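Local coordinates for protein (glyceraldehyde 3-phosphate dehydrogenase) (Sulfolobus solfataricus, PDB 1B7G) that catalyses the phosphorylating oxidation of D-glyceraldehyde 3-phosphate in glycolysis, using NAD or, with marked preference, NADP, at the interface of chains A and B. Residues are numbered along the deposited sequence; one frame, centred on the assembly and turned at random. Chains: chain A/B, Protein (glyceraldehyde 3-phosphate dehydrogenase).

The interface of chains A and B. Residues chain A 264, 267-269; chain B 42, 46, 272.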
loop_
_atom_site.group_PDB
_atom_site.type_symbol
_atom_site.label_atom_id
_atom_site.label_comp_id
_atom_site.label_asym_id
_atom_site.label_seq_id
_atom_site.Cartn_x
_atom_site.Cartn_y
_atom_site.Cartn_z
ATOM N N VAL A 264 0.309 8.559 3.641
ATOM C CA VAL A 264 -0.535 8.897 4.789
ATOM C C VAL A 264 -1.483 7.744 5.119
ATOM O O VAL A 264 -1.638 7.371 6.287
ATOM C CB VAL A 264 -1.349 10.177 4.549
ATOM C CG1 VAL A 264 -2.482 10.327 5.584
ATOM C CG2 VAL A 264 -0.414 11.386 4.600
ATOM N N ASP A 267 0.353 4.723 6.762
ATOM C CA ASP A 267 0.671 4.998 8.137
ATOM C C ASP A 267 -0.548 5.145 9.050
ATOM O O ASP A 267 -0.407 4.905 10.256
ATOM C CB ASP A 267 1.511 6.287 8.292
ATOM C CG ASP A 267 2.922 6.045 7.702
ATOM O OD1 ASP A 267 3.205 4.886 7.352
ATOM O OD2 ASP A 267 3.686 7.011 7.607
ATOM N N LEU A 268 -1.693 5.505 8.499
ATOM C CA LEU A 268 -2.947 5.575 9.232
ATOM C C LEU A 268 -3.559 4.178 9.323
ATOM O O LEU A 268 -4.585 3.969 10.003
ATOM C CB LEU A 268 -3.966 6.546 8.587
ATOM C CG LEU A 268 -3.725 8.037 8.824
ATOM C CD1 LEU A 268 -4.734 8.857 8.002
ATOM C CD2 LEU A 268 -3.858 8.437 10.285
ATOM N N LYS A 269 -2.957 3.211 8.627
ATOM C CA LYS A 269 -3.356 1.824 8.617
ATOM C C LYS A 269 -4.745 1.631 8.038
ATOM O O LYS A 269 -5.537 0.791 8.465
ATOM C CB LYS A 269 -3.210 1.224 10.036
ATOM C CG LYS A 269 -1.904 1.471 10.777
ATOM C CD LYS A 269 -0.648 1.075 10.023
ATOM C CE LYS A 269 0.625 1.421 10.805
ATOM N NZ LYS A 269 0.972 0.402 11.852
ATOM N N ILE B 42 1.030 11.869 12.298
ATOM C CA ILE B 42 0.384 10.570 12.469
ATOM C C ILE B 42 0.903 9.819 13.680
ATOM O O ILE B 42 0.156 9.197 14.439
ATOM C CB ILE B 42 0.521 9.783 11.178
ATOM C CG1 ILE B 42 -0.360 10.472 10.098
ATOM C CG2 ILE B 42 0.078 8.325 11.373
ATOM C CD1 ILE B 42 -0.102 9.916 8.697
ATOM N N ARG B 46 -1.118 8.625 17.059
ATOM C CA ARG B 46 -1.080 7.253 17.554
ATOM C C ARG B 46 -0.540 7.175 18.972
ATOM O O ARG B 46 -0.334 6.081 19.457
ATOM C CB ARG B 46 -0.249 6.317 16.671
ATOM C CG ARG B 46 -0.895 6.074 15.328
ATOM C CD ARG B 46 -0.361 4.864 14.606
ATOM N NE ARG B 46 -0.042 3.776 15.551
ATOM C CZ ARG B 46 1.054 3.033 15.344
ATOM N NH1 ARG B 46 1.789 3.362 14.293
ATOM N NH2 ARG B 46 1.387 2.062 16.181
ATOM N N ARG B 272 1.216 -1.926 6.501
ATOM C CA ARG B 272 1.868 -1.083 5.536
ATOM C C ARG B 272 2.185 -1.787 4.229
ATOM O O ARG B 272 2.959 -1.261 3.428
ATOM C CB ARG B 272 3.175 -0.501 6.099
ATOM C CG ARG B 272 2.956 0.563 7.156
ATOM C CD ARG B 272 4.226 1.284 7.513
ATOM N NE ARG B 272 4.059 2.310 8.554
ATOM C CZ ARG B 272 4.113 2.049 9.865
ATOM N NH1 ARG B 272 4.302 0.827 10.337
ATOM N NH2 ARG B 272 3.974 3.049 10.703
#
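B:Ile42, on helix 38-45, packs its branched side chain against the C-terminal end of helix 258-267 of chain A and the residue that follows it. The patch is part of a two-fold symmetric interface between identical subunits of the homotetrameric enzyme, and has a twin with the chains exchanged. The tip of the longer branch, CD1 of B:Ile42, lies 3.9 Å from CG1 of A:Val264, the methyl anti to the backbone N (chi1 165°). A:Leu268 crosses B:Ile42 at about a right angle, its CD2 4.1 Å from CG1 of B:Ile42. The shorter branch, CG2 of B:Ile42, rests 4.0 Å from CB of A:Asp267, so the aspartate backs onto the apolar centre while its carboxylate faces the rim. There the extended chain of B:Arg272 brings NE to OD1 of A:Asp267 in a hydrogen-bonded salt bridge of 3.0 Å. The bond is nearly straight, 164° at the hydrogen, and OD1 lies close to the guanidinium plane, yet NE meets the carboxylate from above its plane, the two planes being 72° apart. An alanine in place of B:Arg272 would probably leave the carboxylate of A:Asp267 without its charged mate across this contact. A:Lys269, bent at chi2 and chi4, lays its CE over one face of the same guanidinium, 3.7 Å from CZ of B:Arg272. Its ammonium would probably be repelled by the neighbouring arginines: NZ of A:Lys269 is 3.7 Å from NH1 of B:Arg272 and 3.9 Å from NH1 of B:Arg46.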